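Local coordinates for protein MTH0777 (Methanothermobacter thermautotrophicus, PDB 1KJN) that is of unknown function but belongs to the DUF1890 family and has a Rossmann-like, doubly wound alpha/beta fold, at residues 11-16 with 83-88; 17-22 with 137-142; 40-45 with 65-70; 72-77 with 96-101; 106-111 with 131-136. All coordinates share one frame; numbering follows the deposited sequence.

Contact 1 (11-16 with 83-88); sequences MVLGCP and AGFVPN
Selenomethionine Met-11 holds CG anti to its backbone N (chi1 -177°) and bends at chi3. Phe-85 holds CG anti to its carbonyl carbon (chi1 -78°). SE thus meets the edge of the Phe-85 ring, 4.0 Å from CE1, as a Met-aromatic contact. Leu-13 lies alongside Phe-85 and points the same way. Its CD2 comes obliquely to 3.4 Å from Phe-85 CD1. Two nearly straight bonds join the parallel backbones. Val-12 N donates to Ala-83 O at 2.7 Å, and Phe-85 N donates to Val-12 O at 2.9 Å. Strands 8-12 and 81-86 are the middle pair of a 3-2-1-4-5-6 parallel sheet, as in Rossmann-like folds. Helix 21-34 packs on the face of Met-11 and Phe-85, and helix 89-102 on the face of Val-12 and Val-86. The two segments therefore lead to helices on opposite faces of the sheet. This is the topological switch point, where many proteins of this fold bind ligands. A water spans the parting, accepting from Cys-15 N at 2.9 Å and donating to Asn-88 OD1 at 2.9 Å. Asn-88 OD1 also takes Ala-91 N as the N-cap of helix 89-102. Cys-15 SG sits 3.8 Å from Asn-88 ND2.

Contact 2 (17-22 with 137-142); sequences ESPVQI and RAHHNP
A type I beta turn, Ser-18 to Gln-21, leads into helix 21-34 and packs against the loop that follows strand 132-136. Both loops lie at the C-terminal edge of the Rossmann-like sheet. Val-20 is the main wedge. Its CB stands 3.8 Å from His-139 O. CG1, anti to the carbonyl carbon (chi1 -61°), goes deeper. It presses to 3.1 Å from His-139 O, also touches the backbone of His-140 and Asn-141, and lies 4.2 Å from Pro-142 CB. CG2 takes the crowded position between the backbone N and the carbonyl carbon, and also faces His-139 O. Val-20 N adds a weak, bent hydrogen bond to that same oxygen at 3.4 Å. Val-20 and Pro-142 both pack on Leu-50 of the second subunit, so the wedge borders the dimer interface.

The His-139 ring closes the other end of the contact. Pro-19 CD lies over one of its faces in a CH-pi contact, displaced toward the rim and 3.6 Å from CE1. Pro-19 CG meets the next residue, 3.9 Å from His-140 CB. Ser-18 OG approaches the His-139 ring obliquely, 3.9 Å from CD2. The ring has CG anti to its backbone N (chi1 179°). Its rotation is probably steadied by a hydrogen bond between His-139 ND1 and His-140 ND1, 3.0 Å long, in which either nitrogen could be the donor.

Contact 3 (40-45 with 65-70); sequences TVTANP and VDLESC
Thr-42 OG1 donates to Val-65 O at 2.8 Å, coming from above the carbonyl plane. The hydroxyl stands anti to the backbone N (chi1 -177°), which turns it across to the neighbouring strand 63-66. Cys-70 CB and Leu-67 CA both sit 3.5 Å from Thr-42 OG1, so residues of the first turn of helix 67-73 pack against the hydroxyl. Two backbone bonds flank it. Val-65 N donates to Val-41 O at 3.0 Å, nearly along the C=O axis. Leu-67 N donates to Ala-43 O at 3.2 Å, from well above the carbonyl plane. Strand 63-66 runs beside strand 38-43 and leads directly into helix 67-73. The two strands and helix 45-54 make a beta-alpha-beta unit at one side of the Rossmann-like sheet. Leu-67 leans over the backbone of Ala-43, with CG 3.5 Å from Ala-43 CA. Farther out, Asp-66 is the N-cap of helix 67-73. Its OD1 is gripped by Ser-69 N at 2.9 Å and by Ser-69 OG at 3.1 Å. Asn-44 caps helix 45-54 in turn, through OD1 to Ala-47 N. The Phe-98 ring backs Thr-42, Leu-67 and Cys-70.

Contact 4 (72-77 with 96-101); sequences NELAEG and VTFAGI
Gly-100 N is gripped by two carbonyls of its own helix. Gly-100 N donates to Val-96 O at 3.0 Å. A weak second bond runs from Gly-100 N to Thr-97 O at 3.2 Å. Between the two segments the contact is apolar. Leu-74 carries it. Its CG is anti to the backbone N (chi1 -154°), which aims CD2 at the helix. CD2 meets the edge of the Phe-98 ring in its plane, 3.4 Å from CD1, and the two side chains cross at about a right angle. Ile-101 presents CG2 from the next turn of the helix, 3.9 Å from Leu-74 CD2. The same methyl lies against the backbone, 4.0 Å from Ala-75 CA. Glu-76 CB rests 3.3 Å from Ile-101 O. Beyond CG the Glu-76 chain is extended, and its OE2 bonds Asn-103 ND2, just past the end of helix 89-102. Asp-78 OD2 holds Ala-75 N and so helps fix the loop. Phe-98 itself reaches inward to Leu-10, Val-12 and Leu-82 of the sheet. The arrangement is that of neighbouring helices on one face of a Rossmann-like sheet: helix 67-73 and the loop after it pack beside helix 89-102.

Contact 5 (106-111 with 131-136); sequences TLAIIF and AEIIAA
Five backbone hydrogen bonds join the two strands in a regular parallel ladder. Ile-110 N to Ile-134 O is the shortest at 2.7 Å. Ala-108 N to Glu-132 O, 2.9 Å, is the straightest, with 172° at the hydrogen. Ile-134 N donates back to Ala-108 O, also at 2.9 Å. At the ends of the ladder, Glu-132 N bonds Thr-106 O and Ala-136 N bonds Ile-110 O. Thr-106, Ala-108 and Ile-110 on one strand thus alternate with Glu-132, Ile-134 and Ala-136 on the other.

Side chains pack on both faces. Leu-107 has CG anti to its backbone N (chi1 172°), and CD1 folds across to the partner strand. That methyl lies 3.2 Å from Glu-132 O and 4.1 Å from Ile-134 CG1. Phe-152 of helix 143-153 packs on Leu-107 from the same side. On the other face Ile-110 crosses Ile-133 obliquely, with CD1 4.0 Å from Ile-133 CG2. Ile-110 CB also meets Ala-135 CB at 4.1 Å. Helix 115-128 lies over this face, with Leu-118 and Ile-125 on Ile-110 and Met-126 on Ile-133. Phe-111 holds CG in the crowded position (chi1 63°), which sends its ring away from the partner strand toward Ser-18, Val-20 and Pro-87. Strand 105-111, helix 115-128 and edge strand 132-136 form the last beta-alpha-beta crossover of the Rossmann-like sheet.

Contacts 1, 3 and 5 lie on one sheet. Contact 1 is central; its centre is about 11 Å from that of contact 3 and about 10 Å from that of contact 5. Contact 2 sits at the C-terminal edge of the sheet. Gln-21 ties it to contact 1 through OE1 to Gly-14 N, 2.8 Å, and NE2 to Cys-15 O, 3.1 Å. Contact 4 lies across the chain from contact 2, with centres about 27 Å apart. Its Phe-98 touches two other contacts, with CD2 3.6 Å from Val-12 CG2 and CE1 3.7 Å from Cys-70 SG. Phe-111 likewise joins contact 5 to contacts 1 and 2. The function is unknown, so none of the contacts can be assigned to a site.

Contact 1 (11-16 with 83-88)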
# COMPACT_ATOMS: atom_id res chain seq x y z
N MSE A 11 2.89 -16.21 -2.70
CA MSE A 11 1.92 -15.18 -3.05
C MSE A 11 2.37 -14.47 -4.32
O MSE A 11 3.45 -13.86 -4.35
CB MSE A 11 1.77 -14.19 -1.90
CG MSE A 11 0.72 -13.11 -2.15
SE MSE A 11 0.30 -12.05 -0.56
CE MSE A 11 -0.51 -13.45 0.49
N VAL A 12 1.52 -14.50 -5.34
CA VAL A 12 1.84 -13.90 -6.64
C VAL A 12 1.06 -12.61 -6.84
O VAL A 12 -0.16 -12.60 -6.66
CB VAL A 12 1.48 -14.87 -7.79
CG1 VAL A 12 1.83 -14.26 -9.15
CG2 VAL A 12 2.21 -16.20 -7.59
N LEU A 13 1.76 -11.54 -7.23
CA LEU A 13 1.11 -10.25 -7.45
C LEU A 13 1.15 -9.79 -8.90
O LEU A 13 2.09 -10.09 -9.64
CB LEU A 13 1.74 -9.17 -6.56
CG LEU A 13 1.94 -9.50 -5.08
CD1 LEU A 13 2.58 -8.30 -4.37
CD2 LEU A 13 0.61 -9.86 -4.42
N GLY A 14 0.13 -9.03 -9.28
CA GLY A 14 0.04 -8.50 -10.63
C GLY A 14 0.58 -7.09 -10.70
O GLY A 14 1.06 -6.55 -9.69
N CYS A 15 0.53 -6.47 -11.88
CA CYS A 15 1.03 -5.11 -12.02
C CYS A 15 0.25 -4.24 -11.03
O CYS A 15 -0.96 -4.39 -10.86
CB CYS A 15 0.87 -4.60 -13.46
SG CYS A 15 -0.73 -3.83 -13.83
N PRO A 16 0.97 -3.40 -10.28
CA PRO A 16 0.34 -2.51 -9.30
C PRO A 16 -0.26 -1.26 -9.95
O PRO A 16 0.46 -0.43 -10.52
CB PRO A 16 1.50 -2.16 -8.38
CG PRO A 16 2.65 -2.03 -9.37
CD PRO A 16 2.43 -3.20 -10.33
N ALA A 83 -1.32 -18.37 -3.54
CA ALA A 83 -2.30 -17.30 -3.64
C ALA A 83 -1.86 -16.32 -4.71
O ALA A 83 -0.70 -15.90 -4.75
CB ALA A 83 -2.47 -16.62 -2.30
N GLY A 84 -2.78 -16.01 -5.61
CA GLY A 84 -2.50 -15.08 -6.69
C GLY A 84 -3.54 -13.99 -6.85
O GLY A 84 -4.74 -14.27 -6.93
N PHE A 85 -3.08 -12.74 -6.85
CA PHE A 85 -3.93 -11.57 -7.05
C PHE A 85 -4.05 -11.42 -8.54
O PHE A 85 -3.05 -11.49 -9.26
CB PHE A 85 -3.30 -10.32 -6.42
CG PHE A 85 -3.48 -10.26 -4.94
CD1 PHE A 85 -2.64 -10.97 -4.10
CD2 PHE A 85 -4.52 -9.51 -4.39
CE1 PHE A 85 -2.82 -10.95 -2.73
CE2 PHE A 85 -4.71 -9.47 -3.02
CZ PHE A 85 -3.86 -10.19 -2.17
N VAL A 86 -5.28 -11.23 -9.02
CA VAL A 86 -5.52 -11.16 -10.45
C VAL A 86 -6.32 -9.95 -10.92
O VAL A 86 -7.55 -9.96 -10.91
CB VAL A 86 -6.23 -12.46 -10.92
CG1 VAL A 86 -6.23 -12.55 -12.43
CG2 VAL A 86 -5.54 -13.69 -10.31
N PRO A 87 -5.63 -8.85 -11.24
CA PRO A 87 -6.27 -7.62 -11.72
C PRO A 87 -6.44 -7.67 -13.24
O PRO A 87 -7.09 -6.80 -13.83
CB PRO A 87 -5.25 -6.52 -11.38
CG PRO A 87 -4.26 -7.17 -10.47
CD PRO A 87 -4.23 -8.61 -10.84
N ASN A 88 -5.84 -8.66 -13.90
CA ASN A 88 -5.94 -8.72 -15.35
C ASN A 88 -5.42 -10.02 -15.97
O ASN A 88 -4.89 -10.88 -15.27
CB ASN A 88 -5.17 -7.54 -15.96
CG ASN A 88 -3.72 -7.49 -15.51
OD1 ASN A 88 -3.12 -8.52 -15.18
ND2 ASN A 88 -3.14 -6.30 -15.48
O HOH W 1 -0.43 -7.96 -14.12

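Contact 2 (17-22 with 137-142)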
# COMPACT_ATOMS: atom_id res chain seq x y z
N GLU A 17 -1.59 -1.17 -9.94
CA GLU A 17 -2.31 -0.03 -10.48
C GLU A 17 -3.33 0.35 -9.40
O GLU A 17 -3.33 1.47 -8.89
CB GLU A 17 -3.04 -0.38 -11.79
CG GLU A 17 -2.16 -0.62 -13.03
CD GLU A 17 -2.96 -1.06 -14.27
OE1 GLU A 17 -4.07 -1.62 -14.12
OE2 GLU A 17 -2.47 -0.87 -15.41
N SER A 18 -4.17 -0.62 -9.03
CA SER A 18 -5.19 -0.40 -8.02
C SER A 18 -4.53 -0.29 -6.66
O SER A 18 -3.75 -1.15 -6.26
CB SER A 18 -6.19 -1.56 -7.98
OG SER A 18 -6.58 -1.95 -9.28
N PRO A 19 -4.82 0.79 -5.93
CA PRO A 19 -4.25 1.00 -4.61
C PRO A 19 -4.59 -0.07 -3.57
O PRO A 19 -3.94 -0.12 -2.52
CB PRO A 19 -4.75 2.38 -4.21
CG PRO A 19 -5.95 2.61 -5.11
CD PRO A 19 -5.55 1.98 -6.40
N VAL A 20 -5.56 -0.95 -3.87
CA VAL A 20 -5.88 -1.99 -2.89
C VAL A 20 -4.95 -3.19 -2.92
O VAL A 20 -4.84 -3.90 -1.91
CB VAL A 20 -7.32 -2.57 -3.03
CG1 VAL A 20 -8.38 -1.49 -2.84
CG2 VAL A 20 -7.48 -3.33 -4.36
N GLN A 21 -4.21 -3.37 -4.03
CA GLN A 21 -3.37 -4.56 -4.15
C GLN A 21 -2.26 -4.78 -3.14
O GLN A 21 -2.31 -5.76 -2.39
CB GLN A 21 -2.83 -4.74 -5.57
CG GLN A 21 -2.31 -6.16 -5.79
CD GLN A 21 -1.79 -6.39 -7.20
OE1 GLN A 21 -1.65 -7.54 -7.64
NE2 GLN A 21 -1.49 -5.31 -7.92
N ILE A 22 -1.27 -3.91 -3.12
CA ILE A 22 -0.17 -4.08 -2.17
C ILE A 22 -0.69 -4.21 -0.73
O ILE A 22 -0.37 -5.19 -0.05
CB ILE A 22 0.86 -2.93 -2.28
CG1 ILE A 22 1.38 -2.87 -3.71
CG2 ILE A 22 2.01 -3.12 -1.28
CD1 ILE A 22 1.83 -4.20 -4.25
N ARG A 137 -15.59 -6.19 -7.01
CA ARG A 137 -15.45 -4.96 -7.77
C ARG A 137 -14.83 -3.94 -6.82
O ARG A 137 -15.54 -3.24 -6.08
CB ARG A 137 -16.83 -4.48 -8.25
CG ARG A 137 -17.49 -5.37 -9.31
CD ARG A 137 -18.99 -5.05 -9.52
NE ARG A 137 -19.80 -5.52 -8.39
CZ ARG A 137 -20.54 -4.74 -7.61
NH1 ARG A 137 -20.59 -3.42 -7.81
NH2 ARG A 137 -21.20 -5.27 -6.59
N ALA A 138 -13.51 -3.86 -6.80
CA ALA A 138 -12.83 -2.93 -5.90
C ALA A 138 -11.61 -2.29 -6.54
O ALA A 138 -10.81 -2.96 -7.20
CB ALA A 138 -12.42 -3.65 -4.59
N HIS A 139 -11.45 -1.00 -6.28
CA HIS A 139 -10.31 -0.26 -6.78
C HIS A 139 -9.54 0.41 -5.65
O HIS A 139 -8.35 0.15 -5.47
CB HIS A 139 -10.75 0.79 -7.79
CG HIS A 139 -9.62 1.60 -8.33
ND1 HIS A 139 -9.29 2.85 -7.82
CD2 HIS A 139 -8.71 1.35 -9.31
CE1 HIS A 139 -8.24 3.32 -8.47
NE2 HIS A 139 -7.87 2.42 -9.38
N HIS A 140 -10.20 1.27 -4.89
CA HIS A 140 -9.54 1.96 -3.79
C HIS A 140 -9.98 1.55 -2.39
O HIS A 140 -9.21 1.70 -1.45
CB HIS A 140 -9.61 3.49 -3.96
CG HIS A 140 -10.91 3.98 -4.47
ND1 HIS A 140 -11.30 3.81 -5.79
CD2 HIS A 140 -11.93 4.63 -3.86
CE1 HIS A 140 -12.51 4.33 -5.96
NE2 HIS A 140 -12.91 4.83 -4.80
N ASN A 141 -11.18 1.00 -2.25
CA ASN A 141 -11.68 0.55 -0.95
C ASN A 141 -11.41 -0.95 -0.85
O ASN A 141 -12.00 -1.75 -1.58
CB ASN A 141 -13.18 0.84 -0.79
CG ASN A 141 -13.73 0.44 0.59
OD1 ASN A 141 -13.05 -0.19 1.39
ND2 ASN A 141 -14.96 0.86 0.88
N PRO A 142 -10.56 -1.36 0.09
CA PRO A 142 -10.23 -2.78 0.26
C PRO A 142 -11.29 -3.61 0.97
O PRO A 142 -11.30 -4.83 0.83
CB PRO A 142 -8.98 -2.71 1.11
CG PRO A 142 -9.31 -1.58 2.06
CD PRO A 142 -9.94 -0.54 1.14

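Contact 3 (40-45 with 65-70)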
# COMPACT_ATOMS: atom_id res chain seq x y z
N THR A 40 6.27 -16.32 0.97
CA THR A 40 7.14 -15.75 -0.04
C THR A 40 6.27 -14.95 -1.00
O THR A 40 5.24 -15.43 -1.46
CB THR A 40 7.88 -16.84 -0.84
OG1 THR A 40 8.82 -17.51 0.02
CG2 THR A 40 8.62 -16.23 -2.03
N VAL A 41 6.67 -13.72 -1.27
CA VAL A 41 5.95 -12.86 -2.20
C VAL A 41 6.76 -12.76 -3.50
O VAL A 41 7.99 -12.55 -3.46
CB VAL A 41 5.76 -11.43 -1.63
CG1 VAL A 41 5.09 -10.53 -2.66
CG2 VAL A 41 4.93 -11.45 -0.33
N THR A 42 6.09 -12.90 -4.63
CA THR A 42 6.79 -12.81 -5.92
C THR A 42 5.99 -11.91 -6.85
O THR A 42 4.77 -12.02 -6.93
CB THR A 42 7.01 -14.22 -6.56
OG1 THR A 42 7.77 -14.08 -7.77
CG2 THR A 42 5.68 -14.91 -6.87
N ALA A 43 6.68 -10.98 -7.52
CA ALA A 43 6.04 -10.03 -8.41
C ALA A 43 7.08 -9.23 -9.21
O ALA A 43 8.29 -9.50 -9.12
CB ALA A 43 5.18 -9.08 -7.60
N ASN A 44 6.60 -8.25 -9.99
CA ASN A 44 7.45 -7.41 -10.82
C ASN A 44 8.17 -6.38 -9.93
O ASN A 44 7.75 -6.15 -8.80
CB ASN A 44 6.66 -6.76 -12.00
CG ASN A 44 5.77 -5.55 -11.58
OD1 ASN A 44 5.68 -5.18 -10.41
ND2 ASN A 44 5.12 -4.92 -12.58
N PRO A 45 9.24 -5.75 -10.44
CA PRO A 45 9.98 -4.76 -9.65
C PRO A 45 9.15 -3.71 -8.92
O PRO A 45 9.31 -3.52 -7.72
CB PRO A 45 10.92 -4.14 -10.69
CG PRO A 45 11.24 -5.33 -11.58
CD PRO A 45 9.84 -5.91 -11.78
N VAL A 65 10.89 -12.53 -4.10
CA VAL A 65 11.66 -12.91 -5.28
C VAL A 65 10.96 -12.40 -6.54
O VAL A 65 9.74 -12.44 -6.63
CB VAL A 65 11.71 -14.45 -5.43
CG1 VAL A 65 12.78 -14.85 -6.43
CG2 VAL A 65 11.95 -15.11 -4.09
N ASP A 66 11.75 -11.99 -7.53
CA ASP A 66 11.22 -11.52 -8.82
C ASP A 66 10.47 -12.65 -9.55
O ASP A 66 10.81 -13.83 -9.41
CB ASP A 66 12.38 -10.95 -9.65
CG ASP A 66 12.18 -11.11 -11.14
OD1 ASP A 66 12.72 -12.09 -11.69
OD2 ASP A 66 11.49 -10.26 -11.76
N LEU A 67 9.43 -12.30 -10.31
CA LEU A 67 8.63 -13.30 -11.02
C LEU A 67 9.41 -14.33 -11.83
O LEU A 67 9.24 -15.53 -11.64
CB LEU A 67 7.61 -12.63 -11.94
CG LEU A 67 6.40 -11.97 -11.31
CD1 LEU A 67 5.74 -11.05 -12.32
CD2 LEU A 67 5.43 -13.02 -10.82
N GLU A 68 10.28 -13.85 -12.71
CA GLU A 68 11.07 -14.74 -13.56
C GLU A 68 12.05 -15.58 -12.77
O GLU A 68 12.22 -16.78 -13.05
CB GLU A 68 11.75 -13.95 -14.68
CG GLU A 68 10.72 -13.37 -15.65
CD GLU A 68 9.87 -14.46 -16.33
OE1 GLU A 68 10.45 -15.37 -16.95
OE2 GLU A 68 8.61 -14.41 -16.25
N SER A 69 12.66 -14.99 -11.75
CA SER A 69 13.60 -15.75 -10.92
C SER A 69 12.86 -16.87 -10.21
O SER A 69 13.33 -18.01 -10.17
CB SER A 69 14.28 -14.84 -9.91
OG SER A 69 15.04 -13.85 -10.58
N CYS A 70 11.67 -16.57 -9.68
CA CYS A 70 10.89 -17.59 -8.98
C CYS A 70 10.50 -18.70 -9.96
O CYS A 70 10.59 -19.87 -9.62
CB CYS A 70 9.63 -16.97 -8.37
SG CYS A 70 8.69 -18.11 -7.36

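Contact 4 (72-77 with 96-101)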
# COMPACT_ATOMS: atom_id res chain seq x y z
N ASN A 72 12.00 -19.63 -12.44
CA ASN A 72 13.19 -20.36 -12.80
C ASN A 72 13.71 -21.29 -11.72
O ASN A 72 14.52 -22.16 -12.00
CB ASN A 72 14.28 -19.38 -13.21
CG ASN A 72 15.08 -19.87 -14.39
OD1 ASN A 72 16.24 -20.26 -14.25
ND2 ASN A 72 14.44 -19.89 -15.56
N GLU A 73 13.24 -21.13 -10.48
CA GLU A 73 13.71 -21.95 -9.38
C GLU A 73 12.63 -22.87 -8.79
O GLU A 73 12.93 -23.80 -8.06
CB GLU A 73 14.23 -21.03 -8.26
CG GLU A 73 15.70 -21.22 -7.88
CD GLU A 73 16.65 -20.97 -9.04
OE1 GLU A 73 16.52 -19.93 -9.73
OE2 GLU A 73 17.54 -21.82 -9.27
N LEU A 74 11.38 -22.61 -9.12
CA LEU A 74 10.26 -23.36 -8.57
C LEU A 74 10.10 -24.82 -9.06
O LEU A 74 10.32 -25.12 -10.23
CB LEU A 74 8.97 -22.58 -8.84
CG LEU A 74 7.76 -22.76 -7.93
CD1 LEU A 74 8.06 -22.19 -6.55
CD2 LEU A 74 6.55 -22.05 -8.54
N ALA A 75 9.72 -25.69 -8.13
CA ALA A 75 9.45 -27.09 -8.43
C ALA A 75 8.30 -27.54 -7.54
O ALA A 75 8.09 -26.98 -6.45
CB ALA A 75 10.67 -27.94 -8.17
N GLU A 76 7.58 -28.57 -7.97
CA GLU A 76 6.46 -29.10 -7.20
C GLU A 76 6.93 -29.48 -5.79
O GLU A 76 8.04 -29.98 -5.62
CB GLU A 76 5.84 -30.33 -7.90
CG GLU A 76 4.71 -31.02 -7.08
CD GLU A 76 3.72 -31.84 -7.92
OE1 GLU A 76 3.66 -31.67 -9.16
OE2 GLU A 76 2.97 -32.64 -7.32
N GLY A 77 6.11 -29.15 -4.80
CA GLY A 77 6.44 -29.46 -3.42
C GLY A 77 7.11 -28.33 -2.65
O GLY A 77 7.27 -28.43 -1.43
N VAL A 96 -1.71 -19.22 -13.50
CA VAL A 96 -1.90 -20.51 -14.15
C VAL A 96 -0.57 -21.25 -14.20
O VAL A 96 -0.47 -22.41 -13.78
CB VAL A 96 -2.46 -20.35 -15.60
CG1 VAL A 96 -2.47 -21.71 -16.35
CG2 VAL A 96 -3.87 -19.79 -15.55
N THR A 97 0.48 -20.54 -14.61
CA THR A 97 1.80 -21.12 -14.71
C THR A 97 2.28 -21.61 -13.35
O THR A 97 2.71 -22.75 -13.21
CB THR A 97 2.83 -20.13 -15.29
OG1 THR A 97 2.41 -19.70 -16.60
CG2 THR A 97 4.20 -20.80 -15.40
N PHE A 98 2.18 -20.75 -12.34
CA PHE A 98 2.63 -21.13 -11.01
C PHE A 98 1.84 -22.31 -10.45
O PHE A 98 2.39 -23.15 -9.74
CB PHE A 98 2.55 -19.94 -10.04
CG PHE A 98 3.68 -18.95 -10.19
CD1 PHE A 98 4.98 -19.29 -9.83
CD2 PHE A 98 3.43 -17.66 -10.67
CE1 PHE A 98 6.01 -18.36 -9.93
CE2 PHE A 98 4.46 -16.72 -10.78
CZ PHE A 98 5.75 -17.07 -10.40
N ALA A 99 0.56 -22.36 -10.77
CA ALA A 99 -0.28 -23.44 -10.27
C ALA A 99 0.05 -24.78 -10.92
O ALA A 99 -0.00 -25.80 -10.26
CB ALA A 99 -1.76 -23.09 -10.47
N GLY A 100 0.41 -24.75 -12.20
CA GLY A 100 0.74 -25.98 -12.92
C GLY A 100 2.00 -26.62 -12.36
O GLY A 100 2.11 -27.84 -12.30
N ILE A 101 2.91 -25.78 -11.90
CA ILE A 101 4.16 -26.22 -11.31
C ILE A 101 3.99 -26.73 -9.88
O ILE A 101 4.52 -27.78 -9.51
CB ILE A 101 5.18 -25.07 -11.29
CG1 ILE A 101 5.58 -24.70 -12.73
CG2 ILE A 101 6.38 -25.44 -10.40
CD1 ILE A 101 6.44 -23.44 -12.81

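Contact 5 (106-111 with 131-136)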
# COMPACT_ATOMS: atom_id res chain seq x y z
N THR A 106 -4.74 -23.80 -4.12
CA THR A 106 -4.57 -22.51 -4.76
C THR A 106 -5.74 -21.54 -4.59
O THR A 106 -6.90 -21.94 -4.60
CB THR A 106 -4.32 -22.73 -6.27
OG1 THR A 106 -3.21 -23.62 -6.43
CG2 THR A 106 -4.04 -21.41 -6.98
N LEU A 107 -5.41 -20.25 -4.53
CA LEU A 107 -6.41 -19.21 -4.35
C LEU A 107 -6.22 -18.05 -5.29
O LEU A 107 -5.13 -17.47 -5.37
CB LEU A 107 -6.41 -18.70 -2.90
CG LEU A 107 -7.29 -17.48 -2.63
CD1 LEU A 107 -8.76 -17.83 -2.86
CD2 LEU A 107 -7.07 -16.95 -1.22
N ALA A 108 -7.28 -17.70 -6.00
CA ALA A 108 -7.25 -16.58 -6.92
C ALA A 108 -8.07 -15.46 -6.30
O ALA A 108 -9.20 -15.70 -5.86
CB ALA A 108 -7.84 -16.96 -8.23
N ILE A 109 -7.50 -14.26 -6.24
CA ILE A 109 -8.18 -13.09 -5.70
C ILE A 109 -8.31 -12.14 -6.90
O ILE A 109 -7.34 -11.51 -7.35
CB ILE A 109 -7.38 -12.47 -4.53
CG1 ILE A 109 -7.41 -13.44 -3.34
CG2 ILE A 109 -7.95 -11.10 -4.12
CD1 ILE A 109 -6.51 -13.07 -2.18
N ILE A 110 -9.50 -12.15 -7.48
CA ILE A 110 -9.83 -11.38 -8.66
C ILE A 110 -10.53 -10.07 -8.36
O ILE A 110 -11.51 -10.05 -7.63
CB ILE A 110 -10.69 -12.24 -9.60
CG1 ILE A 110 -9.92 -13.52 -9.96
CG2 ILE A 110 -11.13 -11.42 -10.83
CD1 ILE A 110 -10.68 -14.52 -10.81
N PHE A 111 -10.03 -8.99 -8.95
CA PHE A 111 -10.61 -7.69 -8.72
C PHE A 111 -10.47 -6.70 -9.85
O PHE A 111 -9.46 -6.66 -10.56
CB PHE A 111 -10.06 -7.08 -7.43
CG PHE A 111 -8.58 -6.81 -7.47
CD1 PHE A 111 -7.67 -7.86 -7.34
CD2 PHE A 111 -8.10 -5.52 -7.65
CE1 PHE A 111 -6.29 -7.62 -7.41
CE2 PHE A 111 -6.73 -5.27 -7.72
CZ PHE A 111 -5.82 -6.32 -7.60
N ALA A 131 -8.95 -23.95 -8.58
CA ALA A 131 -8.66 -23.00 -7.51
C ALA A 131 -9.88 -22.38 -6.89
O ALA A 131 -10.89 -22.16 -7.55
CB ALA A 131 -7.74 -21.90 -8.03
N GLU A 132 -9.75 -22.05 -5.60
CA GLU A 132 -10.82 -21.39 -4.88
C GLU A 132 -10.72 -19.93 -5.35
O GLU A 132 -9.62 -19.40 -5.53
CB GLU A 132 -10.56 -21.49 -3.38
CG GLU A 132 -11.82 -21.64 -2.54
CD GLU A 132 -12.35 -23.06 -2.54
OE1 GLU A 132 -11.62 -23.98 -2.11
OE2 GLU A 132 -13.51 -23.25 -2.96
N ILE A 133 -11.87 -19.30 -5.56
CA ILE A 133 -11.93 -17.93 -6.07
C ILE A 133 -12.61 -16.89 -5.17
O ILE A 133 -13.69 -17.11 -4.62
CB ILE A 133 -12.65 -17.91 -7.44
CG1 ILE A 133 -11.91 -18.80 -8.44
CG2 ILE A 133 -12.77 -16.48 -7.96
CD1 ILE A 133 -12.64 -19.02 -9.74
N ILE A 134 -11.94 -15.75 -5.01
CA ILE A 134 -12.48 -14.61 -4.27
C ILE A 134 -12.51 -13.49 -5.29
O ILE A 134 -11.47 -13.15 -5.88
CB ILE A 134 -11.59 -14.16 -3.09
CG1 ILE A 134 -11.73 -15.14 -1.93
CG2 ILE A 134 -12.01 -12.77 -2.60
CD1 ILE A 134 -10.79 -14.83 -0.79
N ALA A 135 -13.69 -12.95 -5.56
CA ALA A 135 -13.80 -11.87 -6.53
C ALA A 135 -14.61 -10.69 -6.01
O ALA A 135 -15.56 -10.87 -5.24
CB ALA A 135 -14.38 -12.40 -7.83
N ALA A 136 -14.22 -9.49 -6.41
CA ALA A 136 -14.92 -8.28 -5.99
C ALA A 136 -14.59 -7.06 -6.85
O ALA A 136 -13.48 -6.92 -7.38
CB ALA A 136 -14.64 -7.98 -4.53